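Side-chain contacts in DUF6844 domain-containing protein (Francisella tularensis subsp. tularensis, PDB 4QVR), which is of unknown function but carries a probable signal peptide and is probably exported from the cytoplasm: residues 104-109 with 116-121; 148-153 with 407-412; 210-213 with 217-220. All coordinates share one frame; numbering follows the deposited sequence.

Interaction 1: residues 104-109 with 116-121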
loop_
_atom_site.group_PDB
_atom_site.type_symbol
_atom_site.label_atom_id
_atom_site.label_comp_id
_atom_site.label_asym_id
_atom_site.label_seq_id
_atom_site.Cartn_x
_atom_site.Cartn_y
_atom_site.Cartn_z
ATOM N N ASN A 104 -4.207 -4.730 17.933
ATOM C CA ASN A 104 -5.008 -3.898 18.796
ATOM C C ASN A 104 -5.787 -2.835 18.052
ATOM O O ASN A 104 -6.959 -2.557 18.361
ATOM C CB ASN A 104 -4.127 -3.240 19.819
ATOM C CG ASN A 104 -3.735 -4.186 20.933
ATOM O OD1 ASN A 104 -4.356 -5.245 21.125
ATOM N ND2 ASN A 104 -2.732 -3.794 21.709
ATOM N N TYR A 105 -5.143 -2.203 17.090
ATOM C CA TYR A 105 -5.835 -1.191 16.293
ATOM C C TYR A 105 -7.002 -1.824 15.498
ATOM O O TYR A 105 -8.103 -1.278 15.414
ATOM C CB TYR A 105 -4.836 -0.487 15.360
ATOM C CG TYR A 105 -5.456 0.608 14.549
ATOM C CD1 TYR A 105 -5.670 1.877 15.085
ATOM C CD2 TYR A 105 -5.857 0.377 13.222
ATOM C CE1 TYR A 105 -6.269 2.886 14.318
ATOM C CE2 TYR A 105 -6.455 1.369 12.473
ATOM C CZ TYR A 105 -6.666 2.608 13.012
ATOM O OH TYR A 105 -7.251 3.575 12.204
ATOM N N ILE A 106 -6.747 -2.977 14.902
ATOM C CA ILE A 106 -7.762 -3.640 14.128
ATOM C C ILE A 106 -8.957 -4.048 15.004
ATOM O O ILE A 106 -10.116 -3.895 14.600
ATOM C CB ILE A 106 -7.177 -4.857 13.406
ATOM C CG1 ILE A 106 -6.224 -4.393 12.295
ATOM C CG2 ILE A 106 -8.304 -5.703 12.852
ATOM C CD1 ILE A 106 -5.355 -5.494 11.671
ATOM N N ASP A 107 -8.658 -4.529 16.212
ATOM C CA ASP A 107 -9.689 -5.010 17.147
ATOM C C ASP A 107 -10.494 -3.902 17.807
ATOM O O ASP A 107 -11.727 -3.941 17.834
ATOM C CB ASP A 107 -9.060 -5.888 18.244
ATOM C CG ASP A 107 -8.401 -7.153 17.693
ATOM O OD1 ASP A 107 -8.543 -7.431 16.481
ATOM O OD2 ASP A 107 -7.734 -7.875 18.474
ATOM N N GLN A 108 -9.813 -2.910 18.340
ATOM C CA GLN A 108 -10.493 -1.827 19.008
ATOM C C GLN A 108 -11.349 -0.983 18.082
ATOM O O GLN A 108 -12.239 -0.273 18.549
ATOM C CB GLN A 108 -9.488 -1.004 19.770
ATOM C CG GLN A 108 -8.896 -1.829 20.907
ATOM C CD GLN A 108 -7.637 -1.236 21.470
ATOM O OE1 GLN A 108 -7.401 -0.031 21.366
ATOM N NE2 GLN A 108 -6.807 -2.083 22.065
ATOM N N ASN A 109 -11.061 -1.037 16.784
ATOM C CA ASN A 109 -11.867 -0.343 15.793
ATOM C C ASN A 109 -12.818 -1.267 15.038
ATOM O O ASN A 109 -13.489 -0.835 14.123
ATOM C CB ASN A 109 -10.956 0.413 14.831
ATOM C CG ASN A 109 -10.249 1.538 15.517
ATOM O OD1 ASN A 109 -10.834 2.595 15.766
ATOM N ND2 ASN A 109 -8.995 1.319 15.861
ATOM N N ASP A 116 -14.637 -6.138 4.285
ATOM C CA ASP A 116 -14.579 -7.552 3.871
ATOM C C ASP A 116 -13.184 -8.133 3.997
ATOM O O ASP A 116 -13.015 -9.347 4.104
ATOM C CB ASP A 116 -15.040 -7.749 2.430
ATOM C CG ASP A 116 -16.503 -7.387 2.212
ATOM O OD1 ASP A 116 -17.327 -7.417 3.174
ATOM O OD2 ASP A 116 -16.827 -7.096 1.042
ATOM N N TYR A 117 -12.176 -7.281 3.962
ATOM C CA TYR A 117 -10.808 -7.763 4.123
ATOM C C TYR A 117 -9.999 -6.733 4.898
ATOM O O TYR A 117 -10.073 -5.538 4.608
ATOM C CB TYR A 117 -10.155 -8.040 2.756
ATOM C CG TYR A 117 -8.684 -8.445 2.829
ATOM C CD1 TYR A 117 -7.699 -7.485 2.928
ATOM C CD2 TYR A 117 -8.312 -9.767 2.851
ATOM C CE1 TYR A 117 -6.364 -7.826 3.042
ATOM C CE2 TYR A 117 -6.977 -10.132 2.944
ATOM C CZ TYR A 117 -6.012 -9.158 3.031
ATOM O OH TYR A 117 -4.702 -9.508 3.118
ATOM N N VAL A 118 -9.232 -7.215 5.873
ATOM C CA VAL A 118 -8.333 -6.375 6.647
ATOM C C VAL A 118 -7.024 -7.114 6.722
ATOM O O VAL A 118 -6.983 -8.293 7.071
ATOM C CB VAL A 118 -8.857 -6.103 8.077
ATOM C CG1 VAL A 118 -7.911 -5.165 8.831
ATOM C CG2 VAL A 118 -10.230 -5.477 8.035
ATOM N N GLY A 119 -5.945 -6.412 6.424
ATOM C CA GLY A 119 -4.635 -7.006 6.439
ATOM C C GLY A 119 -3.615 -6.106 7.105
ATOM O O GLY A 119 -3.826 -4.911 7.310
ATOM N N SER A 120 -2.515 -6.698 7.485
ATOM C CA SER A 120 -1.433 -5.930 8.059
ATOM C C SER A 120 -0.073 -6.505 7.593
ATOM O O SER A 120 0.036 -7.706 7.290
ATOM C CB SER A 120 -1.569 -5.898 9.578
ATOM O OG SER A 120 -1.478 -7.178 10.125
ATOM N N ALA A 121 0.931 -5.634 7.474
ATOM C CA ALA A 121 2.286 -6.035 7.055
ATOM C C ALA A 121 3.324 -5.083 7.586
ATOM O O ALA A 121 3.065 -3.949 7.905
ATOM C CB ALA A 121 2.410 -6.116 5.541
#
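Ile106, near the end of helix 94-108, points its side chain at Val118 on strand 117-126, and the two meet tip to tip. From CB the chain divides. CG1 lies anti to the carbonyl carbon (chi1 -70°) and comes within 3.9 Å of Val118 CG1. The other branch, Ile106 CG2, touches the same methyl, Val118 CG1, at 4.1 Å. At the end, Ile106 CD1 makes the nearest approach, 3.8 Å to Val118 CG1. Ile106 CD1 also lies 4.3 Å from Ser120 CB, so the serine offers its methylene carbon. In Val118, chi1 of -177° turns CG1 to the helix, where CG1, CG2 and CD1 of Ile106 all meet it. Val118 and Ser120 alternate with Tyr117, whose ring meets Tyr153 and Phe156 edge-to-face. Val270 of the neighbouring strand also touches Ile106; Leu111 and Arg112 of helix 111-114 touch Val118. The contact fastens a helix end to an edge strand of a three-stranded antiparallel sheet. Ile106 and Val118 are buried and meet through carbon alone, so the contact rests on dispersion and the exclusion of water.

Interaction 2: residues 148-153 with 407-412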
loop_
_atom_site.group_PDB
_atom_site.type_symbol
_atom_site.label_atom_id
_atom_site.label_comp_id
_atom_site.label_asym_id
_atom_site.label_seq_id
_atom_site.Cartn_x
_atom_site.Cartn_y
_atom_site.Cartn_z
ATOM N N LYS A 148 4.096 -5.724 0.521
ATOM C CA LYS A 148 3.868 -7.013 1.172
ATOM C C LYS A 148 2.379 -7.172 1.475
ATOM O O LYS A 148 1.794 -8.227 1.256
ATOM C CB LYS A 148 4.694 -7.075 2.427
ATOM C CG LYS A 148 4.724 -8.420 3.122
ATOM C CD LYS A 148 5.811 -8.338 4.181
ATOM C CE LYS A 148 6.099 -9.680 4.810
ATOM N NZ LYS A 148 4.906 -10.221 5.490
ATOM N N ALA A 149 1.756 -6.105 1.940
ATOM C CA ALA A 149 0.331 -6.150 2.226
ATOM C C ALA A 149 -0.425 -6.384 0.937
ATOM O O ALA A 149 -1.351 -7.183 0.906
ATOM C CB ALA A 149 -0.133 -4.857 2.898
ATOM N N GLN A 150 -0.032 -5.698 -0.134
ATOM C CA GLN A 150 -0.723 -5.894 -1.418
ATOM C C GLN A 150 -0.600 -7.309 -1.923
ATOM O O GLN A 150 -1.569 -7.900 -2.433
ATOM C CB GLN A 150 -0.177 -4.968 -2.481
ATOM C CG GLN A 150 -0.592 -3.534 -2.251
ATOM C CD GLN A 150 0.035 -2.545 -3.229
ATOM O OE1 GLN A 150 0.969 -2.850 -3.954
ATOM N NE2 GLN A 150 -0.466 -1.335 -3.202
ATOM N N ALA A 151 0.570 -7.877 -1.740
ATOM C CA ALA A 151 0.841 -9.212 -2.252
ATOM C C ALA A 151 0.083 -10.268 -1.464
ATOM O O ALA A 151 -0.404 -11.259 -2.039
ATOM C CB ALA A 151 2.349 -9.471 -2.246
ATOM N N GLU A 152 -0.055 -10.051 -0.159
ATOM C CA GLU A 152 -0.798 -10.983 0.695
ATOM C C GLU A 152 -2.291 -10.969 0.401
ATOM O O GLU A 152 -2.946 -12.018 0.445
ATOM C CB GLU A 152 -0.488 -10.731 2.168
ATOM C CG GLU A 152 0.965 -11.114 2.455
ATOM C CD GLU A 152 1.384 -10.963 3.895
ATOM O OE1 GLU A 152 0.650 -10.334 4.688
ATOM O OE2 GLU A 152 2.483 -11.469 4.227
ATOM N N TYR A 153 -2.821 -9.792 0.092
ATOM C CA TYR A 153 -4.212 -9.653 -0.318
ATOM C C TYR A 153 -4.436 -10.440 -1.619
ATOM O O TYR A 153 -5.356 -11.214 -1.711
ATOM C CB TYR A 153 -4.607 -8.183 -0.508
ATOM C CG TYR A 153 -5.926 -8.038 -1.218
ATOM C CD1 TYR A 153 -7.124 -8.289 -0.569
ATOM C CD2 TYR A 153 -5.984 -7.649 -2.538
ATOM C CE1 TYR A 153 -8.349 -8.184 -1.233
ATOM C CE2 TYR A 153 -7.196 -7.544 -3.200
ATOM C CZ TYR A 153 -8.371 -7.822 -2.550
ATOM O OH TYR A 153 -9.570 -7.712 -3.235
ATOM N N LYS A 407 7.766 -9.729 -5.555
ATOM C CA LYS A 407 8.874 -9.298 -6.414
ATOM C C LYS A 407 8.329 -8.836 -7.769
ATOM O O LYS A 407 8.729 -7.797 -8.288
ATOM C CB LYS A 407 9.914 -10.405 -6.601
ATOM C CG LYS A 407 11.212 -9.873 -7.194
ATOM C CD LYS A 407 12.304 -10.924 -7.243
ATOM C CE LYS A 407 13.608 -10.331 -7.756
ATOM N NZ LYS A 407 14.683 -11.356 -7.906
ATOM N N THR A 408 7.403 -9.606 -8.328
ATOM C CA THR A 408 6.777 -9.247 -9.591
ATOM C C THR A 408 6.114 -7.876 -9.504
ATOM O O THR A 408 6.179 -7.084 -10.407
ATOM C CB THR A 408 5.685 -10.260 -9.948
ATOM O OG1 THR A 408 6.223 -11.584 -9.852
ATOM C CG2 THR A 408 5.167 -10.029 -11.345
ATOM N N LEU A 409 5.490 -7.605 -8.379
ATOM C CA LEU A 409 4.801 -6.345 -8.168
ATOM C C LEU A 409 5.833 -5.232 -7.959
ATOM O O LEU A 409 5.711 -4.127 -8.509
ATOM C CB LEU A 409 3.876 -6.515 -6.969
ATOM C CG LEU A 409 2.759 -5.552 -6.671
ATOM C CD1 LEU A 409 1.841 -5.335 -7.867
ATOM C CD2 LEU A 409 2.001 -6.152 -5.501
ATOM N N SER A 410 6.856 -5.532 -7.169
ATOM C CA SER A 410 7.945 -4.597 -6.945
ATOM C C SER A 410 8.625 -4.234 -8.283
ATOM O O SER A 410 9.029 -3.087 -8.511
ATOM C CB SER A 410 8.974 -5.219 -6.011
ATOM O OG SER A 410 10.094 -4.370 -5.902
ATOM N N THR A 411 8.733 -5.218 -9.162
ATOM C CA THR A 411 9.351 -5.004 -10.461
ATOM C C THR A 411 8.493 -4.023 -11.252
ATOM O O THR A 411 9.001 -3.033 -11.781
ATOM C CB THR A 411 9.504 -6.339 -11.232
ATOM O OG1 THR A 411 10.388 -7.208 -10.510
ATOM C CG2 THR A 411 10.059 -6.118 -12.626
ATOM N N TYR A 412 7.187 -4.300 -11.292
ATOM C CA TYR A 412 6.219 -3.479 -12.017
ATOM C C TYR A 412 6.214 -2.036 -11.560
ATOM O O TYR A 412 6.093 -1.146 -12.386
ATOM C CB TYR A 412 4.820 -4.067 -11.878
ATOM C CG TYR A 412 3.695 -3.182 -12.372
ATOM C CD1 TYR A 412 3.367 -3.117 -13.730
ATOM C CD2 TYR A 412 2.935 -2.429 -11.473
ATOM C CE1 TYR A 412 2.325 -2.311 -14.180
ATOM C CE2 TYR A 412 1.892 -1.627 -11.904
ATOM C CZ TYR A 412 1.584 -1.570 -13.253
ATOM O OH TYR A 412 0.546 -0.759 -13.684
#
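Leu409 lays one methyl, CD2, against Gln150, coming in crosswise to the glutamine. This is the close part of the contact. Leu409 CD2 lies 3.9 Å from Gln150 CB and 3.8 Å from Gln150 OE1, so it touches both the root and the amide end of the glutamine. CG of Leu409 stands anti to its backbone N (chi1 -164°), which sends the branch across to the other helix. The amide oxygen gains only van der Waals contact from the methyl; its polar partner is the hydroxyl of Tyr413. Ala151 packs more loosely: its N is 4.4 Å from Leu409 CD2. The arrangement is a helix-helix interface between helices 134-159 and 402-415. Helix 134-159 also packs on the three-stranded sheet, through Tyr153 on Tyr273 and Ala149 on Ala121. Toward solvent the character changes. Lys148 NZ forms a salt bridge with Glu152 OE2 at 3.0 Å, one helical turn on, meeting the oxygen from above the carboxylate plane. On the other helix the exposed Thr411 turns OG1 back to Lys407 O, at 2.8 Å, and the Thr411 N-H shares that carbonyl.

Interaction 3: residues 210-213 with 217-220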
loop_
_atom_site.group_PDB
_atom_site.type_symbol
_atom_site.label_atom_id
_atom_site.label_comp_id
_atom_site.label_asym_id
_atom_site.label_seq_id
_atom_site.Cartn_x
_atom_site.Cartn_y
_atom_site.Cartn_z
ATOM N N GLN A 210 -3.154 -25.312 -27.224
ATOM C CA GLN A 210 -3.527 -24.490 -26.076
ATOM C C GLN A 210 -2.563 -24.677 -24.924
ATOM O O GLN A 210 -2.253 -23.731 -24.212
ATOM C CB GLN A 210 -4.929 -24.822 -25.626
ATOM C CG GLN A 210 -5.998 -24.403 -26.609
ATOM C CD GLN A 210 -7.367 -24.723 -26.074
ATOM O OE1 GLN A 210 -8.019 -23.870 -25.466
ATOM N NE2 GLN A 210 -7.770 -25.967 -26.203
ATOM N N LEU A 211 -2.113 -25.904 -24.703
ATOM C CA LEU A 211 -1.122 -26.122 -23.657
ATOM C C LEU A 211 0.156 -25.361 -23.988
ATOM O O LEU A 211 0.691 -24.682 -23.146
ATOM C CB LEU A 211 -0.784 -27.590 -23.491
ATOM C CG LEU A 211 -1.857 -28.521 -22.934
ATOM C CD1 LEU A 211 -1.343 -29.956 -22.993
ATOM C CD2 LEU A 211 -2.226 -28.156 -21.510
ATOM N N LYS A 212 0.644 -25.490 -25.213
ATOM C CA LYS A 212 1.871 -24.814 -25.597
ATOM C C LYS A 212 1.728 -23.326 -25.512
ATOM O O LYS A 212 2.685 -22.632 -25.207
ATOM C CB LYS A 212 2.291 -25.177 -27.009
ATOM C CG LYS A 212 2.793 -26.591 -27.193
ATOM C CD LYS A 212 3.075 -26.837 -28.670
ATOM C CE LYS A 212 3.529 -28.257 -28.956
ATOM N NZ LYS A 212 3.641 -28.506 -30.425
ATOM N N GLU A 213 0.551 -22.809 -25.825
ATOM C CA GLU A 213 0.347 -21.368 -25.732
ATOM C C GLU A 213 0.623 -20.876 -24.304
ATOM O O GLU A 213 1.177 -19.789 -24.096
ATOM C CB GLU A 213 -1.074 -21.025 -26.139
ATOM C CG GLU A 213 -1.418 -19.548 -26.055
ATOM C CD GLU A 213 -2.872 -19.286 -26.415
ATOM O OE1 GLU A 213 -3.288 -18.126 -26.281
ATOM O OE2 GLU A 213 -3.600 -20.238 -26.822
ATOM N N ASN A 217 4.149 -28.316 -21.666
ATOM C CA ASN A 217 4.601 -29.305 -22.641
ATOM C C ASN A 217 3.625 -30.485 -22.656
ATOM O O ASN A 217 3.530 -31.212 -21.671
ATOM C CB ASN A 217 6.021 -29.757 -22.322
ATOM C CG ASN A 217 6.604 -30.675 -23.387
ATOM O OD1 ASN A 217 5.936 -31.579 -23.891
ATOM N ND2 ASN A 217 7.874 -30.463 -23.711
ATOM N N PRO A 218 2.883 -30.667 -23.767
ATOM C CA PRO A 218 1.900 -31.765 -23.897
ATOM C C PRO A 218 2.450 -33.167 -23.582
ATOM O O PRO A 218 1.692 -34.059 -23.213
ATOM C CB PRO A 218 1.479 -31.703 -25.372
ATOM C CG PRO A 218 1.866 -30.351 -25.843
ATOM C CD PRO A 218 3.031 -29.906 -25.016
ATOM N N ASN A 219 3.748 -33.369 -23.762
ATOM C CA ASN A 219 4.362 -34.665 -23.476
ATOM C C ASN A 219 4.421 -34.940 -21.977
ATOM O O ASN A 219 4.377 -36.096 -21.547
ATOM C CB ASN A 219 5.742 -34.738 -24.117
ATOM C CG ASN A 219 5.676 -34.563 -25.628
ATOM O OD1 ASN A 219 4.619 -34.741 -26.243
ATOM N ND2 ASN A 219 6.800 -34.220 -26.235
ATOM N N ASP A 220 4.479 -33.880 -21.172
ATOM C CA ASP A 220 4.495 -34.033 -19.722
ATOM C C ASP A 220 3.200 -34.660 -19.192
ATOM O O ASP A 220 3.111 -34.979 -18.000
ATOM C CB ASP A 220 4.777 -32.691 -19.035
ATOM C CG ASP A 220 6.189 -32.193 -19.293
ATOM O OD1 ASP A 220 7.044 -32.993 -19.745
ATOM O OD2 ASP A 220 6.458 -31.009 -19.028
#
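The last turn of helix 203-213 runs beside the start of the 3-10 turn 218-220, with CA of Leu211 6.4 Å from CA of Pro218 and CA of Lys212 6.0 Å from CA of Asn217. Pro218 is the centre of the contact and is met by two side chains in different ways. Leu211 passes alongside Pro218, the two side chains running opposite ways. The methyl Leu211 CD1 touches Pro218 CA at 3.8 Å and Pro218 CB at 4.1 Å. The lysine chain of Lys212 instead lies across the proline ring. Its CG stands anti to the carbonyl carbon (chi1 -70°) and the chain is extended from there, so its CG and CE rest on Pro218 CD and CG. Lys212 CG is 4.0 Å from Pro218 CD, and Lys212 CE is 4.1 Å from Pro218 CG. The lysine is exposed, so the methylenes do the packing while the charged end carries on beyond the ring.

The proline is presented by an Asx turn, in which Asn217 OD1 accepts from Asn219 N at 2.8 Å. That bond is moderately bent, with an angle of 147° at the hydrogen, and the donor lies in the carbonyl plane of the asparagine side chain. The backbone adds a second tie, Asp220 N to Asn217 O at 2.9 Å. Asn217 thus closes the turn 217-220 through both its side chain and its main chain. The turn belongs to the linker between helix 203-213 and the long helix 224-246, which pack on each other, within the DUF6844 family region. Helix 224-246 covers the buried side: Lys227 touches both Leu211 and Pro218, and Leu231 packs on Leu211 and Gln210. Asn217, Asn219 and Asp220 are all exposed, in contrast to the buried Leu211 and Pro218.

In the fold
From the N terminus, interaction 1 comes first and closes a short loop: helix 94-108 turns through helix 111-114 into strand 117-126. Helix 134-159 follows that strand and opens interaction 2, which closes far along the chain on helix 402-415. Interaction 3 is nested inside this large loop and closes a short one of its own, between helix 203-213 and the turn before helix 224-246. None of the loops cross. Interactions 1 and 2 touch, as Tyr117 and Ala121 of the strand pack on helix 134-159. Together they tie helix 94-108, the three-stranded sheet, helix 134-159 and helix 402-415. Interaction 3 stands apart, its nearest atoms about 17 Å from those of interaction 2.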